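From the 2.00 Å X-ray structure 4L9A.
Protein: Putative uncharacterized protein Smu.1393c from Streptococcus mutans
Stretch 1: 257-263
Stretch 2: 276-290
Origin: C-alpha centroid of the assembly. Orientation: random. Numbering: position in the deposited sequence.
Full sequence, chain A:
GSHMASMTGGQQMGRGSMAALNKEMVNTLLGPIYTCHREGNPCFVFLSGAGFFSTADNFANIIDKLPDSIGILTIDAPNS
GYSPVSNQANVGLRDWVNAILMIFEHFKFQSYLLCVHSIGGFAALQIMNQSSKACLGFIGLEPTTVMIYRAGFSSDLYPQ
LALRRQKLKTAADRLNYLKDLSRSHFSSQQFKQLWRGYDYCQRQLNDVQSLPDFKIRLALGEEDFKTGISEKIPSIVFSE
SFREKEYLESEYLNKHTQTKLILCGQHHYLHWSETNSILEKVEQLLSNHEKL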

ATOM      1  N   THR A 257       0.611 -16.973 -16.198  1.00 40.14           N
ATOM      2  CA  THR A 257       1.607 -16.722 -17.242  1.00 43.65           C
ATOM      3  C   THR A 257       2.090 -15.270 -17.269  1.00 44.44           C
ATOM      4  O   THR A 257       3.101 -14.957 -17.897  1.00 38.31           O
ATOM      5  N   GLN A 258       1.357 -14.381 -16.604  1.00 42.46           N
ATOM      6  CA  GLN A 258       1.726 -12.971 -16.577  1.00 35.23           C
ATOM      7  C   GLN A 258       2.313 -12.545 -15.236  1.00 39.47           C
ATOM      8  O   GLN A 258       2.794 -11.420 -15.102  1.00 38.67           O
ATOM      9  N   THR A 259       2.262 -13.431 -14.244  1.00 37.53           N
ATOM     10  CA  THR A 259       2.824 -13.128 -12.931  1.00 30.92           C
ATOM     11  C   THR A 259       4.344 -13.049 -13.003  1.00 31.73           C
ATOM     12  O   THR A 259       4.974 -13.895 -13.635  1.00 33.66           O
ATOM     13  N   LYS A 260       4.928 -12.038 -12.366  1.00 31.32           N
ATOM     14  CA  LYS A 260       6.393 -11.880 -12.322  1.00 32.06           C
ATOM     15  C   LYS A 260       6.893 -11.441 -10.950  1.00 36.43           C
ATOM     16  O   LYS A 260       6.203 -10.717 -10.220  1.00 32.43           O
ATOM     17  N   LEU A 261       8.099 -11.871 -10.604  1.00 33.62           N
ATOM     18  CA  LEU A 261       8.821 -11.296  -9.474  1.00 26.51           C
ATOM     19  C   LEU A 261       9.994 -10.504 -10.038  1.00 30.12           C
ATOM     20  O   LEU A 261      10.867 -11.061 -10.700  1.00 28.07           O
ATOM     21  N   ILE A 262       9.989  -9.199  -9.790  1.00 24.67           N
ATOM     22  CA  ILE A 262      11.023  -8.289 -10.278  1.00 26.11           C
ATOM     23  C   ILE A 262      11.936  -7.882  -9.122  1.00 29.53           C
ATOM     24  O   ILE A 262      11.481  -7.288  -8.146  1.00 28.92           O
ATOM     25  N   LEU A 263      13.221  -8.212  -9.219  1.00 32.41           N
ATOM     26  CA  LEU A 263      14.176  -7.833  -8.176  1.00 28.29           C
ATOM     27  C   LEU A 263      14.851  -6.513  -8.558  1.00 32.59           C
ATOM     28  O   LEU A 263      15.427  -6.405  -9.636  1.00 37.07           O
ATOM     29  N   ASN A 276       9.771   3.813 -13.115  1.00 37.00           N
ATOM     30  CA  ASN A 276       9.981   3.558 -14.536  1.00 39.87           C
ATOM     31  C   ASN A 276       9.839   2.076 -14.834  1.00 39.41           C
ATOM     32  O   ASN A 276       9.175   1.683 -15.797  1.00 43.10           O
ATOM     33  N   SER A 277      10.465   1.254 -13.997  1.00 31.30           N
ATOM     34  CA  SER A 277      10.364  -0.188 -14.122  1.00 35.33           C
ATOM     35  C   SER A 277       8.949  -0.674 -13.832  1.00 34.04           C
ATOM     36  O   SER A 277       8.414  -1.526 -14.550  1.00 32.67           O
ATOM     37  N   ILE A 278       8.340  -0.128 -12.783  1.00 31.39           N
ATOM     38  CA  ILE A 278       6.978  -0.503 -12.426  1.00 30.04           C
ATOM     39  C   ILE A 278       6.018  -0.227 -13.580  1.00 32.55           C
ATOM     40  O   ILE A 278       5.234  -1.094 -13.972  1.00 36.26           O
ATOM     41  N   LEU A 279       6.099   0.974 -14.142  1.00 33.78           N
ATOM     42  CA  LEU A 279       5.225   1.338 -15.252  1.00 36.69           C
ATOM     43  C   LEU A 279       5.429   0.436 -16.463  1.00 37.90           C
ATOM     44  O   LEU A 279       4.479   0.041 -17.139  1.00 37.70           O
ATOM     45  N   GLU A 280       6.681   0.117 -16.742  1.00 35.14           N
ATOM     46  CA  GLU A 280       7.010  -0.780 -17.843  1.00 35.96           C
ATOM     47  C   GLU A 280       6.283  -2.133 -17.678  1.00 36.39           C
ATOM     48  O   GLU A 280       5.625  -2.617 -18.601  1.00 38.35           O
ATOM     49  N   LYS A 281       6.392  -2.736 -16.497  1.00 34.00           N
ATOM     50  CA  LYS A 281       5.682  -3.989 -16.213  1.00 30.33           C
ATOM     51  C   LYS A 281       4.163  -3.824 -16.235  1.00 35.98           C
ATOM     52  O   LYS A 281       3.442  -4.697 -16.708  1.00 32.60           O
ATOM     53  N   VAL A 282       3.675  -2.701 -15.724  1.00 33.98           N
ATOM     54  CA  VAL A 282       2.238  -2.457 -15.695  1.00 34.65           C
ATOM     55  C   VAL A 282       1.668  -2.363 -17.107  1.00 41.08           C
ATOM     56  O   VAL A 282       0.655  -2.983 -17.419  1.00 39.83           O
ATOM     57  N   GLU A 283       2.327  -1.583 -17.952  1.00 44.46           N
ATOM     58  CA  GLU A 283       1.896  -1.417 -19.332  1.00 57.43           C
ATOM     59  C   GLU A 283       1.858  -2.764 -20.043  1.00 56.77           C
ATOM     60  O   GLU A 283       0.926  -3.061 -20.781  1.00 65.39           O
ATOM     61  N   GLN A 284       2.879  -3.578 -19.803  1.00 47.97           N
ATOM     62  CA  GLN A 284       2.966  -4.900 -20.403  1.00 50.19           C
ATOM     63  C   GLN A 284       1.830  -5.795 -19.919  1.00 53.96           C
ATOM     64  O   GLN A 284       1.247  -6.546 -20.698  1.00 59.05           O
ATOM     65  N   LEU A 285       1.516  -5.707 -18.632  1.00 43.20           N
ATOM     66  CA  LEU A 285       0.439  -6.501 -18.053  1.00 41.46           C
ATOM     67  C   LEU A 285      -0.889  -6.162 -18.723  1.00 48.70           C
ATOM     68  O   LEU A 285      -1.637  -7.053 -19.138  1.00 49.17           O
ATOM     69  N   LEU A 286      -1.168  -4.868 -18.838  1.00 49.53           N
ATOM     70  CA  LEU A 286      -2.426  -4.405 -19.409  1.00 43.04           C
ATOM     71  C   LEU A 286      -2.556  -4.722 -20.898  1.00 52.31           C
ATOM     72  O   LEU A 286      -3.649  -5.019 -21.385  1.00 51.09           O
ATOM     73  N   SER A 287      -1.446  -4.660 -21.623  1.00 55.73           N
ATOM     74  CA  SER A 287      -1.489  -4.885 -23.061  1.00 63.34           C
ATOM     75  C   SER A 287      -1.787  -6.346 -23.395  1.00 62.35           C
ATOM     76  O   SER A 287      -2.292  -6.647 -24.480  1.00 63.29           O
ATOM     77  N   ASN A 288      -1.489  -7.247 -22.460  1.00 57.28           N
ATOM     78  CA  ASN A 288      -1.631  -8.684 -22.710  1.00 60.92           C
ATOM     79  C   ASN A 288      -2.692  -9.401 -21.866  1.00 57.94           C
ATOM     80  O   ASN A 288      -2.707 -10.630 -21.799  1.00 58.02           O
ATOM     81  N   HIS A 289      -3.587  -8.639 -21.242  1.00 54.04           N
ATOM     82  CA  HIS A 289      -4.567  -9.203 -20.319  1.00 47.54           C
ATOM     83  C   HIS A 289      -5.814  -9.668 -21.066  1.00 54.44           C
ATOM     84  O   HIS A 289      -6.452  -8.874 -21.752  1.00 56.90           O
ATOM     85  N   GLU A 290      -6.160 -10.950 -20.935  1.00 58.26           N
ATOM     86  CA  GLU A 290      -7.272 -11.522 -21.702  1.00 65.85           C
ATOM     87  C   GLU A 290      -8.648 -11.204 -21.123  1.00 64.23           C
ATOM     88  O   GLU A 290      -9.663 -11.691 -21.632  1.00 68.93           O
TER

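The strand at 260-263 and the helix at 276-287 run nearly antiparallel, with 163° between their N-to-C directions and a closest axial approach of 11.0 Å. That spacing leaves room for side chains between the backbones. The nearest CA-CA distances between the stretches are 9.0 Å for Ile-262 to Ser-277, 8.8 Å for Lys-260 to Lys-281 and, the shortest, 6.8 Å for Gln-258 to Leu-285, where Gln-258 lies in the loop before the strand. The buried surface, 340 Å² summed over both sides, is modest and is concentrated at this narrow end.

Gln-258 accounts for 106 Å² of it, the largest share. Its CA-to-CB bond points toward the helix, and chi1 of -75° (m) with chi2 of -174° (t) extends the chain to the helix C terminus. There Gln-258 NE2 donates a hydrogen bond to Leu-285 O at 3.0 Å, with an N-H...O angle of 141°. Leu-285 O lies in the last turn, where Asn-288 N also donates it a weak bond of 3.3 Å. Gln-258 NE2 also lies 3.4 Å from Leu-285 CD1; the leucine leaves the helix sideways, but its t, p rotamer (179°, 53°) brings its end nearer. Asn-288, the first residue to leave helical phi/psi, points its CB toward stretch 1, 3.4 Å from Gln-258 NE2. At the other amide atom, Gln-258 OE1 lies over one face of the His-289 ring, 4.2 Å from His-289 CD2. A water extends the contact: its oxygen donates to Gln-258 OE1 at 3.0 Å and accepts from Glu-290 N at 3.2 Å, linking the glutamine to backbone beyond the helix.

Ile-262 and Lys-281, covered by 44 and 43 Å² respectively, form the apolar part. Both point toward the opposing stretch and both are m, m (-56°, -49° and -56°, -47°). Their closest atoms, Ile-262 CG1 and Lys-281 CG, are 4.2 Å apart, a van der Waals contact made by the aliphatic part of the lysine. Ile-262 CG2 also approaches Ser-277 OG at 4.2 Å; the serine is t and points toward the strand.

Lys-260, also covered by 43 Å², points toward the helix with chi1 m and chi2 and chi3 t. Lys-260 CE comes 3.6 Å from Gln-284 OE1, which the glutamine's extended t, t start carries nearer although its CB points sideways. The intervening Leu-261 is out of reach, as expected from strand alternation.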

ATOM      1  CB  THR A 257       1.077 -17.074 -18.660  1.00 48.92           C
ATOM      2  OG1 THR A 257      -0.114 -16.321 -18.938  1.00 53.36           O
ATOM      3  CG2 THR A 257       0.777 -18.558 -18.779  1.00 56.18           C
ATOM      4  CB  GLN A 258       0.510 -12.088 -16.887  1.00 39.48           C
ATOM      5  CG  GLN A 258       0.091 -12.068 -18.344  1.00 46.53           C
ATOM      6  CD  GLN A 258      -1.016 -11.054 -18.582  1.00 55.08           C
ATOM      7  OE1 GLN A 258      -2.157 -11.258 -18.169  1.00 53.26           O
ATOM      8  NE2 GLN A 258      -0.671  -9.937 -19.216  1.00 57.56           N
ATOM      9  CB  THR A 259       2.415 -14.194 -11.903  1.00 31.40           C
ATOM     10  OG1 THR A 259       1.045 -13.995 -11.539  1.00 34.79           O
ATOM     11  CG2 THR A 259       3.277 -14.112 -10.656  1.00 28.48           C
ATOM     12  CB  LYS A 260       6.878 -10.842 -13.343  1.00 33.41           C
ATOM     13  CG  LYS A 260       6.419 -11.063 -14.784  1.00 40.47           C
ATOM     14  CD  LYS A 260       7.165 -10.125 -15.737  1.00 37.03           C
ATOM     15  CE  LYS A 260       6.737 -10.334 -17.180  1.00 41.90           C
ATOM     16  NZ  LYS A 260       6.613 -11.778 -17.489  1.00 41.43           N
ATOM     17  CB  LEU A 261       9.316 -12.381  -8.518  1.00 30.37           C
ATOM     18  CG  LEU A 261      10.235 -11.933  -7.375  1.00 25.98           C
ATOM     19  CD1 LEU A 261       9.506 -10.954  -6.462  1.00 26.75           C
ATOM     20  CD2 LEU A 261      10.766 -13.141  -6.590  1.00 25.00           C
ATOM     21  CB  ILE A 262      10.397  -7.013 -10.906  1.00 32.74           C
ATOM     22  CG1 ILE A 262       9.412  -7.393 -12.018  1.00 32.64           C
ATOM     23  CG2 ILE A 262      11.484  -6.082 -11.451  1.00 34.17           C
ATOM     24  CD1 ILE A 262       9.987  -8.404 -13.030  1.00 39.04           C
ATOM     25  CB  LEU A 263      15.229  -8.934  -7.947  1.00 30.62           C
ATOM     26  CG  LEU A 263      14.749 -10.343  -7.568  1.00 31.85           C
ATOM     27  CD1 LEU A 263      15.937 -11.306  -7.267  1.00 27.25           C
ATOM     28  CD2 LEU A 263      13.804 -10.266  -6.389  1.00 31.91           C
ATOM     29  CB  ASN A 276      11.349   4.065 -15.000  1.00 51.39           C
ATOM     30  CG  ASN A 276      11.386   5.577 -15.152  1.00 61.80           C
ATOM     31  OD1 ASN A 276      10.393   6.199 -15.542  1.00 64.13           O
ATOM     32  ND2 ASN A 276      12.528   6.176 -14.841  1.00 65.22           N
ATOM     33  CB  SER A 277      11.358  -0.875 -13.185  1.00 41.41           C
ATOM     34  OG  SER A 277      11.237  -2.282 -13.267  1.00 50.44           O
ATOM     35  CB  ILE A 278       6.516   0.221 -11.136  1.00 27.30           C
ATOM     36  CG1 ILE A 278       7.404  -0.212  -9.962  1.00 28.15           C
ATOM     37  CG2 ILE A 278       5.034  -0.058 -10.857  1.00 24.47           C
ATOM     38  CD1 ILE A 278       7.272   0.692  -8.720  1.00 28.91           C
ATOM     39  CB  LEU A 279       5.426   2.807 -15.635  1.00 40.22           C
ATOM     40  CG  LEU A 279       4.445   3.771 -14.964  1.00 43.79           C
ATOM     41  CD1 LEU A 279       3.035   3.548 -15.497  1.00 43.50           C
ATOM     42  CD2 LEU A 279       4.473   3.636 -13.448  1.00 35.60           C
ATOM     43  CB  GLU A 280       8.527  -0.974 -17.887  1.00 37.25           C
ATOM     44  CG  GLU A 280       9.081  -1.530 -19.166  1.00 60.50           C
ATOM     45  CD  GLU A 280      10.598  -1.560 -19.142  1.00 79.44           C
ATOM     46  OE1 GLU A 280      11.200  -0.681 -18.482  1.00 80.50           O
ATOM     47  OE2 GLU A 280      11.184  -2.469 -19.768  1.00 89.27           O
ATOM     48  CB  LYS A 281       6.100  -4.548 -14.856  1.00 33.01           C
ATOM     49  CG  LYS A 281       7.593  -4.763 -14.731  1.00 41.81           C
ATOM     50  CD  LYS A 281       8.133  -5.482 -15.938  1.00 54.34           C
ATOM     51  CE  LYS A 281       9.649  -5.392 -15.992  1.00 51.72           C
ATOM     52  NZ  LYS A 281      10.142  -5.855 -17.312  1.00 42.52           N
ATOM     53  CB  VAL A 282       1.889  -1.181 -14.916  1.00 37.17           C
ATOM     54  CG1 VAL A 282       0.558  -0.625 -15.387  1.00 39.66           C
ATOM     55  CG2 VAL A 282       1.848  -1.470 -13.426  1.00 33.76           C
ATOM     56  CB  GLU A 283       2.826  -0.452 -20.067  1.00 67.91           C
ATOM     57  CG  GLU A 283       2.567   1.009 -19.747  1.00 80.49           C
ATOM     58  CD  GLU A 283       3.770   1.892 -20.012  1.00 91.17           C
ATOM     59  OE1 GLU A 283       4.788   1.378 -20.520  1.00 96.77           O
ATOM     60  OE2 GLU A 283       3.697   3.102 -19.713  1.00 90.02           O
ATOM     61  CB  GLN A 284       4.319  -5.532 -20.084  1.00 42.18           C
ATOM     62  CG  GLN A 284       4.395  -7.022 -20.352  1.00 52.64           C
ATOM     63  CD  GLN A 284       5.763  -7.597 -20.045  1.00 55.56           C
ATOM     64  OE1 GLN A 284       6.385  -7.251 -19.043  1.00 53.89           O
ATOM     65  NE2 GLN A 284       6.241  -8.478 -20.913  1.00 62.49           N
ATOM     66  CB  LEU A 285       0.350  -6.271 -16.536  1.00 41.90           C
ATOM     67  CG  LEU A 285      -0.755  -7.018 -15.784  1.00 47.84           C
ATOM     68  CD1 LEU A 285      -0.691  -8.508 -16.079  1.00 49.46           C
ATOM     69  CD2 LEU A 285      -0.647  -6.776 -14.295  1.00 42.31           C
ATOM     70  CB  LEU A 286      -2.590  -2.906 -19.177  1.00 43.89           C
ATOM     71  CG  LEU A 286      -2.640  -2.505 -17.712  1.00 40.89           C
ATOM     72  CD1 LEU A 286      -2.897  -1.010 -17.583  1.00 42.47           C
ATOM     73  CD2 LEU A 286      -3.717  -3.308 -17.008  1.00 46.23           C
ATOM     74  CB  SER A 287      -0.181  -4.447 -23.715  1.00 67.11           C
ATOM     75  OG  SER A 287       0.894  -5.247 -23.260  1.00 71.66           O
ATOM     76  CB  ASN A 288      -0.283  -9.384 -22.537  1.00 66.92           C
ATOM     77  CG  ASN A 288       0.765  -8.870 -23.503  1.00 76.39           C
ATOM     78  OD1 ASN A 288       1.832  -8.406 -23.091  1.00 82.02           O
ATOM     79  ND2 ASN A 288       0.466  -8.948 -24.797  1.00 71.35           N
ATOM     80  CB  HIS A 289      -4.938  -8.161 -19.265  1.00 48.27           C
ATOM     81  CG  HIS A 289      -5.460  -8.740 -17.987  1.00 50.37           C
ATOM     82  ND1 HIS A 289      -6.578  -9.548 -17.934  1.00 54.07           N
ATOM     83  CD2 HIS A 289      -5.022  -8.621 -16.712  1.00 43.18           C
ATOM     84  CE1 HIS A 289      -6.800  -9.905 -16.682  1.00 42.40           C
ATOM     85  NE2 HIS A 289      -5.873  -9.355 -15.920  1.00 45.94           N
ATOM     86  CB  GLU A 290      -7.152 -13.041 -21.827  1.00 69.77           C
ATOM     87  CG  GLU A 290      -5.768 -13.622 -21.655  1.00 76.34           C
ATOM     88  CD  GLU A 290      -5.765 -15.125 -21.901  1.00 85.19           C
ATOM     89  OE1 GLU A 290      -6.815 -15.767 -21.673  1.00 90.41           O
ATOM     90  OE2 GLU A 290      -4.726 -15.661 -22.336  1.00 82.28           O
TER
HETATM   91  O   HOH W   1      -4.832 -12.515 -18.504  1.00 49.02           O